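Local coordinates for avidin (Gallus gallus, PDB 5LUR), which binds progesterone in the open end of its beta barrel, being an engineered form of avidin, the biotin-binding protein of chicken egg white, at residues R6-T11 and C87-N92; N21-A26 and T36-V41; K49-H54 and W74-S79; L97-L102 and N122-L127. The protein carries 12 engineered substitutions. All blocks are in the same frame, centred on the assembly; numbering follows the deposited sequence.

In the fold
All four contacts belong to one eight-stranded antiparallel barrel. Interactions 2 and 4 each pair two of its strands through four backbone hydrogen bonds; interaction 4 is buried and reaches other subunits, whereas interaction 2 is partly buried and touches none. Interactions 1 and 3 are also partly buried, each with exposed residues, and lie about 27 Å apart between centres, on opposite sides of the chain's centre. Interaction 1 covalently ties the N-terminal loop to strand 80-89; interaction 3 joins its two segments by one hydrogen bond and packing. Interactions 2, 3 and 4 all reach the progesterone. Tyr37 N bonds to Ser51 O between interactions 2 and 3, and Arg126 NH1 to Thr11 O between 4 and 1.

Interaction 1 (R6-T11 and C87-N92); sequences RKCSLT and CFIDRN
Cys8 and Cys87 point their side chains at each other and are joined by a disulfide, with an SG-to-SG distance of 2.0 Å. Its dihedral about the S-S bond is -69°, and the two CA atoms stand 5.7 Å apart. Both sulfurs lie anti to their own backbone N (chi1 -159° in Cys8, -166° in Cys87), which sends each CB-SG bond across the gap. Ile89 and Leu10 flank the bridge. The Ile89 side chain also faces segment 6-11, and its CD1 ends 4.1 Å from CB of Cys8. Beyond the cystine, CD2 of Leu10 approaches CB of Cys87 at 4.0 Å. Farther out, the Ile89 methyl CD1 also comes within 4.1 Å of NE of Arg6, whose exposed, poorly ordered chain bends at chi2 and runs at a slant to the isoleucine; this outer contact is therefore loosely defined. The backbone of Cys8 bonds to Thr64 and that of Cys87 to Pro66, which seats the cystine beside the loop before strand 67-72. This is the intrachain disulfide of the avidin fold, tying the irregular N-terminal segment to the end of strand 80-89.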
# COMPACT_ATOMS: atom_id res chain seq x y z
N ARG A 6 -20.07 -24.04 9.62
CA ARG A 6 -20.37 -23.14 8.46
C ARG A 6 -19.13 -22.32 8.04
O ARG A 6 -18.89 -21.24 8.59
CB ARG A 6 -21.56 -22.24 8.80
CG ARG A 6 -21.96 -21.22 7.73
CD ARG A 6 -21.96 -21.77 6.30
NE ARG A 6 -22.27 -20.70 5.36
CZ ARG A 6 -23.49 -20.28 5.05
NH1 ARG A 6 -24.57 -20.84 5.59
NH2 ARG A 6 -23.63 -19.28 4.19
N LYS A 7 -18.39 -22.82 7.04
CA LYS A 7 -17.04 -22.32 6.64
C LYS A 7 -17.00 -21.61 5.29
O LYS A 7 -17.80 -21.90 4.41
CB LYS A 7 -16.01 -23.48 6.62
CG LYS A 7 -14.96 -23.38 7.73
CD LYS A 7 -14.30 -24.70 8.12
CE LYS A 7 -13.24 -24.49 9.20
NZ LYS A 7 -13.22 -25.52 10.28
N CYS A 8 -16.05 -20.70 5.14
CA CYS A 8 -15.84 -19.92 3.92
C CYS A 8 -14.71 -20.61 3.15
O CYS A 8 -13.58 -20.72 3.67
CB CYS A 8 -15.45 -18.48 4.29
SG CYS A 8 -15.72 -17.25 3.01
N SER A 9 -15.00 -21.11 1.95
CA SER A 9 -13.95 -21.75 1.17
C SER A 9 -13.56 -20.95 -0.05
O SER A 9 -14.39 -20.29 -0.67
CB SER A 9 -14.31 -23.16 0.74
OG SER A 9 -13.11 -23.79 0.26
N LEU A 10 -12.29 -21.06 -0.42
CA LEU A 10 -11.80 -20.41 -1.63
C LEU A 10 -12.31 -21.05 -2.94
O LEU A 10 -12.41 -20.36 -3.96
CB LEU A 10 -10.27 -20.36 -1.61
CG LEU A 10 -9.66 -19.10 -1.01
CD1 LEU A 10 -9.56 -18.03 -2.09
CD2 LEU A 10 -10.40 -18.54 0.21
N THR A 11 -12.64 -22.34 -2.90
CA THR A 11 -12.99 -23.13 -4.08
C THR A 11 -14.25 -22.60 -4.77
O THR A 11 -15.23 -22.30 -4.10
CB THR A 11 -13.20 -24.60 -3.68
OG1 THR A 11 -11.99 -25.10 -3.09
CG2 THR A 11 -13.58 -25.43 -4.87
N CYS A 87 -11.60 -14.51 3.76
CA CYS A 87 -12.84 -15.08 3.26
C CYS A 87 -13.82 -14.97 4.39
O CYS A 87 -13.78 -15.77 5.31
CB CYS A 87 -12.68 -16.56 2.84
SG CYS A 87 -14.06 -17.25 1.84
N PHE A 88 -14.70 -13.97 4.32
CA PHE A 88 -15.70 -13.68 5.39
C PHE A 88 -17.10 -14.22 5.05
O PHE A 88 -17.47 -14.32 3.86
CB PHE A 88 -15.89 -12.19 5.58
CG PHE A 88 -14.72 -11.47 6.15
CD1 PHE A 88 -14.40 -11.60 7.49
CD2 PHE A 88 -14.02 -10.54 5.39
CE1 PHE A 88 -13.37 -10.86 8.05
CE2 PHE A 88 -12.99 -9.79 5.95
CZ PHE A 88 -12.67 -9.94 7.28
N ILE A 89 -17.87 -14.52 6.10
CA ILE A 89 -19.29 -14.77 6.00
C ILE A 89 -19.88 -13.46 6.38
O ILE A 89 -19.64 -12.99 7.48
CB ILE A 89 -19.82 -15.83 7.00
CG1 ILE A 89 -19.08 -17.16 6.84
CG2 ILE A 89 -21.32 -16.02 6.82
CD1 ILE A 89 -19.31 -17.86 5.53
N ASP A 90 -20.67 -12.89 5.49
CA ASP A 90 -21.26 -11.58 5.69
C ASP A 90 -22.54 -11.69 6.56
O ASP A 90 -22.94 -12.78 6.93
CB ASP A 90 -21.53 -10.96 4.31
CG ASP A 90 -21.70 -9.45 4.34
OD1 ASP A 90 -21.55 -8.84 5.44
OD2 ASP A 90 -22.01 -8.86 3.27
N ARG A 91 -23.16 -10.58 6.91
CA ARG A 91 -24.35 -10.57 7.77
C ARG A 91 -25.55 -11.33 7.17
O ARG A 91 -26.36 -11.92 7.88
CB ARG A 91 -24.79 -9.12 8.05
CG ARG A 91 -23.75 -8.26 8.77
CD ARG A 91 -23.69 -8.53 10.26
NE ARG A 91 -22.35 -8.85 10.78
CZ ARG A 91 -21.31 -8.01 10.90
NH1 ARG A 91 -21.37 -6.74 10.49
NH2 ARG A 91 -20.17 -8.47 11.41
N ASN A 92 -25.63 -11.32 5.84
CA ASN A 92 -26.71 -11.96 5.08
C ASN A 92 -26.41 -13.41 4.74
O ASN A 92 -27.13 -14.04 3.95
CB ASN A 92 -26.95 -11.17 3.79
CG ASN A 92 -25.71 -11.12 2.91
OD1 ASN A 92 -24.58 -11.40 3.37
ND2 ASN A 92 -25.91 -10.76 1.64

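Interaction 2 (N21-A26 and T36-V41); sequences NMTIGA and TYIATV. Engineered in segment 36-41: Ala39 (natural residue Thr), Thr40 (natural residue Ala). With STR (progesterone), chain C.
Met22 and Tyr37 face each other as a non-hydrogen-bonded pair, their CA atoms 4.5 Å apart. From CB the methionine runs out extended, with CG anti to the backbone N (chi1 170°). CB and CG both pass Thr36 O, CG at 3.9 Å. SD then reaches the tyrosine, 4.1 Å from CD2 and slightly farther from CE2. Lying 5.1 Å from the ring centroid and 62° off its normal, the sulfur makes an oblique Met-aromatic contact. A bend at chi3 carries CE away from the ring, to pack on Leu97. The tyrosine continues past this sulfur: OH bonds to His20 and lies 3.8 Å from C18 of the progesterone, on the face of the hairpin that looks into the barrel.

Strands 21-24 and 32-40 form a beta hairpin, one of the antiparallel pairs of the avidin barrel. Two hydrogen-bonded pairs bracket Met22 and Tyr37: Asn21 with Ile38, and Thr23 with Thr36. Each is closed by two reciprocal backbone bonds. On the other face of the sheet, Ile38 CD1 lies between its neighbours, 4.2 Å from Asn21 CB and 4.1 Å from Thr23 OG1. Nearer the pocket mouth, the engineered Ala39 places its CB 4.0 Å from C19 of the steroid, and the methyl CG2 of Val41 rests beside C3.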
# COMPACT_ATOMS: atom_id res chain seq x y z
N ASN A 21 -13.80 -12.83 -13.72
CA ASN A 21 -14.24 -14.11 -13.22
C ASN A 21 -12.97 -14.81 -12.84
O ASN A 21 -12.06 -14.96 -13.65
CB ASN A 21 -15.03 -14.91 -14.26
CG ASN A 21 -16.18 -14.11 -14.88
OD1 ASN A 21 -16.43 -14.18 -16.09
ND2 ASN A 21 -16.87 -13.31 -14.05
N MET A 22 -12.91 -15.19 -11.57
CA MET A 22 -11.78 -15.90 -11.03
C MET A 22 -12.33 -17.26 -10.63
O MET A 22 -13.41 -17.33 -10.05
CB MET A 22 -11.28 -15.12 -9.82
CG MET A 22 -10.23 -15.83 -8.97
SD MET A 22 -9.63 -14.76 -7.67
CE MET A 22 -10.79 -15.00 -6.33
N THR A 23 -11.61 -18.32 -10.94
CA THR A 23 -12.06 -19.69 -10.65
C THR A 23 -10.98 -20.44 -9.90
O THR A 23 -9.86 -20.56 -10.40
CB THR A 23 -12.36 -20.50 -11.94
OG1 THR A 23 -13.29 -19.78 -12.76
CG2 THR A 23 -12.91 -21.88 -11.59
N ILE A 24 -11.32 -20.96 -8.72
CA ILE A 24 -10.33 -21.56 -7.84
C ILE A 24 -10.65 -23.02 -7.62
O ILE A 24 -11.79 -23.38 -7.30
CB ILE A 24 -10.27 -20.84 -6.48
CG1 ILE A 24 -9.95 -19.35 -6.71
CG2 ILE A 24 -9.27 -21.55 -5.56
CD1 ILE A 24 -9.61 -18.52 -5.48
N GLY A 25 -9.62 -23.86 -7.77
CA GLY A 25 -9.75 -25.29 -7.65
C GLY A 25 -9.85 -25.75 -6.22
O GLY A 25 -10.26 -25.02 -5.32
N ALA A 26 -9.47 -27.00 -6.00
CA ALA A 26 -9.61 -27.59 -4.70
C ALA A 26 -8.49 -27.05 -3.86
O ALA A 26 -7.38 -26.91 -4.33
CB ALA A 26 -9.52 -29.10 -4.79
N THR A 36 -7.68 -19.71 -12.04
CA THR A 36 -7.61 -18.92 -13.25
C THR A 36 -8.20 -17.55 -13.00
O THR A 36 -9.19 -17.45 -12.31
CB THR A 36 -8.36 -19.67 -14.38
OG1 THR A 36 -7.66 -20.89 -14.66
CG2 THR A 36 -8.43 -18.87 -15.64
N TYR A 37 -7.61 -16.52 -13.58
CA TYR A 37 -8.17 -15.18 -13.58
C TYR A 37 -8.50 -14.74 -15.01
O TYR A 37 -7.61 -14.54 -15.85
CB TYR A 37 -7.20 -14.22 -12.94
CG TYR A 37 -7.84 -13.01 -12.31
CD1 TYR A 37 -8.36 -11.99 -13.09
CD2 TYR A 37 -7.89 -12.88 -10.92
CE1 TYR A 37 -8.94 -10.87 -12.49
CE2 TYR A 37 -8.46 -11.76 -10.32
CZ TYR A 37 -8.99 -10.77 -11.10
OH TYR A 37 -9.56 -9.67 -10.50
N ILE A 38 -9.80 -14.60 -15.28
CA ILE A 38 -10.29 -14.18 -16.58
C ILE A 38 -10.60 -12.70 -16.48
O ILE A 38 -11.24 -12.29 -15.53
CB ILE A 38 -11.56 -14.96 -16.97
CG1 ILE A 38 -11.35 -16.50 -16.88
CG2 ILE A 38 -11.97 -14.58 -18.37
CD1 ILE A 38 -11.80 -17.18 -15.58
N ALA A 39 -10.14 -11.89 -17.44
CA ALA A 39 -10.50 -10.46 -17.44
C ALA A 39 -10.50 -9.82 -18.83
O ALA A 39 -9.67 -10.15 -19.68
CB ALA A 39 -9.57 -9.68 -16.53
N THR A 40 -11.44 -8.90 -19.03
CA THR A 40 -11.48 -8.06 -20.24
C THR A 40 -10.21 -7.19 -20.29
O THR A 40 -9.78 -6.67 -19.27
CB THR A 40 -12.79 -7.19 -20.34
OG1 THR A 40 -13.12 -6.62 -19.06
CG2 THR A 40 -13.98 -8.03 -20.84
N VAL A 41 -9.62 -7.07 -21.47
CA VAL A 41 -8.25 -6.57 -21.60
C VAL A 41 -8.11 -5.53 -22.72
O VAL A 41 -8.99 -4.69 -22.89
CB VAL A 41 -7.29 -7.77 -21.83
CG1 VAL A 41 -7.34 -8.26 -23.27
CG2 VAL A 41 -5.87 -7.42 -21.41
C1 STR C . -6.86 -5.64 -17.51
C2 STR C . -6.48 -4.53 -18.48
C3 STR C . -5.01 -4.56 -18.87
O3 STR C . -4.67 -4.00 -19.89
C4 STR C . -4.00 -5.25 -18.03
C5 STR C . -4.33 -5.94 -16.91
C6 STR C . -3.18 -6.46 -16.05
C7 STR C . -3.42 -6.14 -14.56
C8 STR C . -4.88 -6.23 -14.04
C9 STR C . -5.88 -5.53 -15.04
C10 STR C . -5.80 -6.16 -16.47
C11 STR C . -7.33 -5.37 -14.47
C12 STR C . -7.42 -4.90 -13.01
C13 STR C . -6.52 -5.72 -12.07
C14 STR C . -5.07 -5.68 -12.59
C15 STR C . -4.27 -6.23 -11.42
C16 STR C . -5.04 -5.77 -10.19
C17 STR C . -6.34 -5.09 -10.69
C18 STR C . -7.08 -7.16 -11.92
C19 STR C . -6.08 -7.69 -16.38
C20 STR C . -7.60 -5.15 -9.81
O20 STR C . -7.75 -6.02 -8.95
C21 STR C . -8.71 -4.13 -10.01

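Interaction 3 (K49-H54 and W74-S79); sequences KESPLH and WKFSES. With STR (progesterone), chain C.
Ser51 carries its hydroxyl anti to its carbonyl carbon (chi1 -54°), and this turns OG toward the backbone of segment 74-79. The result is one well-aligned bond: Lys75 N donates to Ser51 OG at 3.0 Å, with an N-H...O angle of 172°. The same Ser51 OG lies 3.6 Å from CE3 of Trp74, approaching the indole at a slant.

Phe76 adopts the less common setting with CG between its backbone N and carbonyl carbon (chi1 51°), which swings the ring back toward Lys49 and Ser51. The first methylene of Lys49 meets this ring, CB to CD2 of Phe76 at 3.5 Å, while the far end of the lysine leads away. Farther out, the aliphatic part of Lys75 lies along strand 48-57: CD comes within 3.6 Å of Glu50 O, and the side chain crosses the Pro52 ring at about a right angle, with CG nearest the proline CD.

Both aromatic rings reach the progesterone, but they are turned differently to it. Trp74 lays a face against the steroid, with C7 3.7 Å above its plane and offset toward the rim. Phe76 presents its edge, and CZ is 3.5 Å from C19. The two rings thus form part of the wall of the ligand site.

Trp74 NE1 bonds to Thr81, and its ring meets Tyr37 edge-to-face. Farther along the loop, Glu78 makes a salt bridge to Arg63 of the second subunit. Segment 74-79 joins strands 67-72 and 80-89 and folds back on strand 48-57, whose other flank pairs with strand 32-40.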
# COMPACT_ATOMS: atom_id res chain seq x y z
N LYS A 49 -8.89 -12.26 -21.75
CA LYS A 49 -7.68 -13.05 -21.54
C LYS A 49 -7.68 -13.73 -20.18
O LYS A 49 -8.35 -13.27 -19.25
CB LYS A 49 -6.42 -12.20 -21.73
CG LYS A 49 -6.06 -11.93 -23.19
CD LYS A 49 -5.57 -13.17 -23.93
CE LYS A 49 -4.78 -12.83 -25.19
NZ LYS A 49 -5.58 -12.12 -26.24
N GLU A 50 -6.92 -14.81 -20.09
CA GLU A 50 -7.07 -15.80 -19.03
C GLU A 50 -5.71 -16.29 -18.53
O GLU A 50 -4.98 -16.96 -19.25
CB GLU A 50 -7.89 -16.97 -19.59
CG GLU A 50 -7.67 -18.33 -18.93
CD GLU A 50 -8.72 -19.37 -19.27
OE1 GLU A 50 -8.60 -20.51 -18.78
OE2 GLU A 50 -9.66 -19.09 -20.06
N SER A 51 -5.39 -15.98 -17.27
CA SER A 51 -4.06 -16.23 -16.74
C SER A 51 -4.10 -17.11 -15.52
O SER A 51 -5.03 -17.02 -14.73
CB SER A 51 -3.41 -14.91 -16.40
OG SER A 51 -3.43 -14.05 -17.52
N PRO A 52 -3.07 -17.95 -15.33
CA PRO A 52 -2.99 -18.79 -14.14
C PRO A 52 -2.74 -18.03 -12.86
O PRO A 52 -2.11 -16.96 -12.89
CB PRO A 52 -1.75 -19.66 -14.42
CG PRO A 52 -0.91 -18.79 -15.26
CD PRO A 52 -1.86 -18.07 -16.15
N LEU A 53 -3.21 -18.59 -11.75
CA LEU A 53 -2.87 -18.10 -10.40
C LEU A 53 -2.58 -19.26 -9.47
O LEU A 53 -3.08 -20.35 -9.67
CB LEU A 53 -4.01 -17.24 -9.84
CG LEU A 53 -5.31 -17.97 -9.46
CD1 LEU A 53 -5.36 -18.45 -8.02
CD2 LEU A 53 -6.51 -17.07 -9.66
N HIS A 54 -1.77 -18.99 -8.44
CA HIS A 54 -1.31 -20.00 -7.47
C HIS A 54 -1.22 -19.34 -6.13
O HIS A 54 -0.71 -18.22 -6.05
CB HIS A 54 0.11 -20.53 -7.82
CG HIS A 54 0.26 -21.00 -9.23
ND1 HIS A 54 0.14 -22.33 -9.59
CD2 HIS A 54 0.46 -20.32 -10.39
CE1 HIS A 54 0.29 -22.45 -10.90
NE2 HIS A 54 0.48 -21.24 -11.41
N TRP A 74 0.24 -12.95 -15.20
CA TRP A 74 -0.47 -12.51 -16.42
C TRP A 74 0.14 -13.03 -17.72
O TRP A 74 1.33 -12.82 -17.94
CB TRP A 74 -0.51 -10.98 -16.48
CG TRP A 74 -1.13 -10.41 -15.29
CD1 TRP A 74 -0.50 -9.75 -14.28
CD2 TRP A 74 -2.52 -10.48 -14.94
NE1 TRP A 74 -1.43 -9.39 -13.32
CE2 TRP A 74 -2.67 -9.83 -13.70
CE3 TRP A 74 -3.64 -11.05 -15.55
CZ2 TRP A 74 -3.90 -9.73 -13.06
CZ3 TRP A 74 -4.87 -10.95 -14.91
CH2 TRP A 74 -4.98 -10.27 -13.68
N LYS A 75 -0.69 -13.66 -18.56
CA LYS A 75 -0.28 -14.22 -19.88
C LYS A 75 0.02 -13.18 -20.98
O LYS A 75 0.77 -13.45 -21.92
CB LYS A 75 -1.34 -15.21 -20.43
CG LYS A 75 -1.14 -16.68 -20.04
CD LYS A 75 -1.86 -17.63 -21.01
CE LYS A 75 -2.05 -19.06 -20.46
NZ LYS A 75 -0.81 -19.89 -20.41
N PHE A 76 -0.55 -11.99 -20.86
CA PHE A 76 -0.49 -11.00 -21.93
C PHE A 76 0.43 -9.83 -21.57
O PHE A 76 0.46 -8.84 -22.28
CB PHE A 76 -1.90 -10.48 -22.21
CG PHE A 76 -2.61 -10.04 -20.98
CD1 PHE A 76 -2.37 -8.79 -20.44
CD2 PHE A 76 -3.46 -10.91 -20.30
CE1 PHE A 76 -3.00 -8.40 -19.28
CE2 PHE A 76 -4.09 -10.53 -19.13
CZ PHE A 76 -3.86 -9.26 -18.62
N SER A 77 1.19 -9.95 -20.48
CA SER A 77 1.92 -8.81 -19.91
C SER A 77 3.16 -9.29 -19.17
O SER A 77 3.25 -10.46 -18.82
CB SER A 77 0.99 -8.06 -18.96
OG SER A 77 1.64 -7.02 -18.28
N GLU A 78 4.13 -8.39 -18.98
CA GLU A 78 5.31 -8.70 -18.13
C GLU A 78 5.07 -8.44 -16.64
O GLU A 78 5.95 -8.69 -15.83
CB GLU A 78 6.54 -7.91 -18.56
CG GLU A 78 7.09 -8.25 -19.95
CD GLU A 78 8.20 -7.31 -20.40
OE1 GLU A 78 8.65 -6.45 -19.60
OE2 GLU A 78 8.65 -7.42 -21.56
N SER A 79 3.89 -7.93 -16.28
CA SER A 79 3.58 -7.62 -14.90
C SER A 79 3.25 -8.85 -14.06
O SER A 79 3.08 -9.95 -14.56
CB SER A 79 2.41 -6.65 -14.86
OG SER A 79 2.73 -5.51 -15.62
C1 STR C . -6.86 -5.64 -17.51
C2 STR C . -6.48 -4.53 -18.48
C3 STR C . -5.01 -4.56 -18.87
O3 STR C . -4.67 -4.00 -19.89
C4 STR C . -4.00 -5.25 -18.03
C5 STR C . -4.33 -5.94 -16.91
C6 STR C . -3.18 -6.46 -16.05
C7 STR C . -3.42 -6.14 -14.56
C8 STR C . -4.88 -6.23 -14.04
C9 STR C . -5.88 -5.53 -15.04
C10 STR C . -5.80 -6.16 -16.47
C11 STR C . -7.33 -5.37 -14.47
C12 STR C . -7.42 -4.90 -13.01
C13 STR C . -6.52 -5.72 -12.07
C14 STR C . -5.07 -5.68 -12.59
C15 STR C . -4.27 -6.23 -11.42
C16 STR C . -5.04 -5.77 -10.19
C17 STR C . -6.34 -5.09 -10.69
C18 STR C . -7.08 -7.16 -11.92
C19 STR C . -6.08 -7.69 -16.38
C20 STR C . -7.60 -5.15 -9.81
O20 STR C . -7.75 -6.02 -8.95
C21 STR C . -8.71 -4.13 -10.01

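Interaction 4 (L97-L102 and N122-L127); sequences LKTMWL and NIFTRL. With STR (progesterone), chain C.
Trp101 and Asn122 meet at the ligand end of this strand pair, with NE1 and ND2 4.1 Å apart and the amide set obliquely to the indole. One face of the indole carries progesterone, whose C16 lies 3.6 Å above the plane and over its centre. The steroid carbonyl O20 sits over the same ring; its approach to the Asn122 amide is modelled too short to be reliable, so the exact geometry there is doubtful. The Phe124 ring is approached differently: OG1 of Thr99 lies at its edge, 3.7 Å from CE1.

Thr99 and Asn122 run side by side. With OG1 between the backbone N and carbonyl carbon (chi1 77°), the threonine hydroxyl turns to the neighbouring strand and donates to Asn122 O at 2.8 Å. Asn122 O also accepts from Thr99 N at 2.9 Å, so two donors of one residue grip it. Leu97 and Phe124 form the other hydrogen-bonded pair, with reciprocal backbone bonds, and Leu97 CD1 packs against Phe124 CB at 3.9 Å. On the opposite face of the sheet, Lys98 and Ile123 form the intervening non-hydrogen-bonded pair.

Lys98 and Ile123 look outward onto Tyr121 of the third subunit, and Trp101 meets Trp114 of the fourth. Strands 95-104 and 117-126 are adjacent and antiparallel, the measured segments running 154° apart. Strand 80-89 pairs with the first along its other edge, while Thr125 of the second bonds to Thr15 of strand 12-15, closing the barrel.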
# COMPACT_ATOMS: atom_id res chain seq x y z
N LEU A 97 -14.97 -12.30 -0.48
CA LEU A 97 -13.53 -12.11 -0.34
C LEU A 97 -13.27 -10.60 -0.34
O LEU A 97 -13.61 -9.93 -1.29
CB LEU A 97 -12.80 -12.78 -1.52
CG LEU A 97 -13.22 -14.21 -1.83
CD1 LEU A 97 -12.60 -14.77 -3.11
CD2 LEU A 97 -12.86 -15.10 -0.65
N LYS A 98 -12.70 -10.07 0.74
CA LYS A 98 -12.21 -8.67 0.76
C LYS A 98 -10.71 -8.77 0.58
O LYS A 98 -10.04 -9.43 1.36
CB LYS A 98 -12.53 -7.90 2.06
CG LYS A 98 -13.91 -8.11 2.66
CD LYS A 98 -15.01 -7.27 2.04
CE LYS A 98 -15.40 -6.05 2.87
NZ LYS A 98 -14.60 -4.86 2.47
N THR A 99 -10.19 -8.13 -0.46
CA THR A 99 -8.81 -8.29 -0.88
C THR A 99 -8.18 -6.93 -1.10
O THR A 99 -8.85 -5.96 -1.43
CB THR A 99 -8.65 -9.14 -2.18
OG1 THR A 99 -9.00 -8.38 -3.35
CG2 THR A 99 -9.53 -10.37 -2.13
N MET A 100 -6.87 -6.90 -0.92
CA MET A 100 -6.03 -5.83 -1.42
C MET A 100 -4.95 -6.45 -2.22
O MET A 100 -4.60 -7.61 -1.99
CB MET A 100 -5.46 -5.00 -0.28
CG MET A 100 -6.59 -4.39 0.52
SD MET A 100 -6.19 -2.83 1.23
CE MET A 100 -5.94 -1.80 -0.21
N TRP A 101 -4.43 -5.68 -3.17
CA TRP A 101 -3.46 -6.19 -4.10
C TRP A 101 -2.32 -5.24 -4.39
O TRP A 101 -2.42 -4.04 -4.18
CB TRP A 101 -4.17 -6.55 -5.40
CG TRP A 101 -5.01 -5.46 -6.06
CD1 TRP A 101 -6.36 -5.36 -6.02
CD2 TRP A 101 -4.55 -4.36 -6.86
NE1 TRP A 101 -6.79 -4.28 -6.73
CE2 TRP A 101 -5.71 -3.64 -7.27
CE3 TRP A 101 -3.29 -3.90 -7.27
CZ2 TRP A 101 -5.64 -2.47 -8.08
CZ3 TRP A 101 -3.22 -2.75 -8.05
CH2 TRP A 101 -4.39 -2.04 -8.44
N LEU A 102 -1.23 -5.81 -4.92
CA LEU A 102 -0.10 -5.02 -5.43
C LEU A 102 0.19 -5.45 -6.84
O LEU A 102 0.37 -6.62 -7.09
CB LEU A 102 1.16 -5.25 -4.60
CG LEU A 102 1.08 -4.82 -3.15
CD1 LEU A 102 2.23 -5.39 -2.37
CD2 LEU A 102 1.08 -3.30 -3.07
N ASN A 122 -10.08 -5.13 -4.00
CA ASN A 122 -11.13 -5.81 -4.73
C ASN A 122 -11.98 -6.59 -3.80
O ASN A 122 -11.46 -7.23 -2.89
CB ASN A 122 -10.55 -6.76 -5.76
CG ASN A 122 -10.88 -6.37 -7.16
OD1 ASN A 122 -11.98 -5.90 -7.44
ND2 ASN A 122 -9.95 -6.59 -8.07
N ILE A 123 -13.29 -6.55 -4.04
CA ILE A 123 -14.26 -7.35 -3.30
C ILE A 123 -14.87 -8.37 -4.25
O ILE A 123 -15.46 -7.98 -5.26
CB ILE A 123 -15.39 -6.48 -2.78
CG1 ILE A 123 -14.79 -5.36 -1.93
CG2 ILE A 123 -16.39 -7.32 -2.00
CD1 ILE A 123 -15.75 -4.25 -1.56
N PHE A 124 -14.70 -9.65 -3.93
CA PHE A 124 -15.29 -10.73 -4.71
C PHE A 124 -16.50 -11.40 -4.05
O PHE A 124 -16.56 -11.60 -2.84
CB PHE A 124 -14.26 -11.82 -4.99
CG PHE A 124 -13.07 -11.37 -5.77
CD1 PHE A 124 -11.95 -10.84 -5.12
CD2 PHE A 124 -13.03 -11.50 -7.14
CE1 PHE A 124 -10.84 -10.44 -5.83
CE2 PHE A 124 -11.92 -11.10 -7.85
CZ PHE A 124 -10.83 -10.56 -7.20
N THR A 125 -17.46 -11.78 -4.86
CA THR A 125 -18.59 -12.57 -4.40
C THR A 125 -18.77 -13.69 -5.39
O THR A 125 -18.24 -13.63 -6.51
CB THR A 125 -19.88 -11.73 -4.33
OG1 THR A 125 -20.13 -11.17 -5.61
CG2 THR A 125 -19.76 -10.60 -3.30
N ARG A 126 -19.50 -14.72 -4.96
CA ARG A 126 -19.78 -15.88 -5.82
C ARG A 126 -20.67 -15.54 -7.00
O ARG A 126 -21.47 -14.60 -6.96
CB ARG A 126 -20.35 -17.05 -5.01
CG ARG A 126 -19.27 -17.79 -4.25
CD ARG A 126 -19.71 -19.17 -3.88
NE ARG A 126 -18.89 -19.74 -2.80
CZ ARG A 126 -17.65 -20.22 -2.92
NH1 ARG A 126 -17.00 -20.20 -4.09
NH2 ARG A 126 -17.05 -20.72 -1.86
N LEU A 127 -20.51 -16.33 -8.05
CA LEU A 127 -21.08 -16.04 -9.36
C LEU A 127 -22.09 -17.09 -9.79
O LEU A 127 -21.74 -18.27 -9.93
CB LEU A 127 -19.91 -16.01 -10.34
CG LEU A 127 -20.15 -15.64 -11.79
CD1 LEU A 127 -20.61 -14.20 -11.97
CD2 LEU A 127 -18.83 -15.87 -12.50
C1 STR C . -6.86 -5.64 -17.51
C2 STR C . -6.48 -4.53 -18.48
C3 STR C . -5.01 -4.56 -18.87
O3 STR C . -4.67 -4.00 -19.89
C4 STR C . -4.00 -5.25 -18.03
C5 STR C . -4.33 -5.94 -16.91
C6 STR C . -3.18 -6.46 -16.05
C7 STR C . -3.42 -6.14 -14.56
C8 STR C . -4.88 -6.23 -14.04
C9 STR C . -5.88 -5.53 -15.04
C10 STR C . -5.80 -6.16 -16.47
C11 STR C . -7.33 -5.37 -14.47
C12 STR C . -7.42 -4.90 -13.01
C13 STR C . -6.52 -5.72 -12.07
C14 STR C . -5.07 -5.68 -12.59
C15 STR C . -4.27 -6.23 -11.42
C16 STR C . -5.04 -5.77 -10.19
C17 STR C . -6.34 -5.09 -10.69
C18 STR C . -7.08 -7.16 -11.92
C19 STR C . -6.08 -7.69 -16.38
C20 STR C . -7.60 -5.15 -9.81
O20 STR C . -7.75 -6.02 -8.95
C21 STR C . -8.71 -4.13 -10.01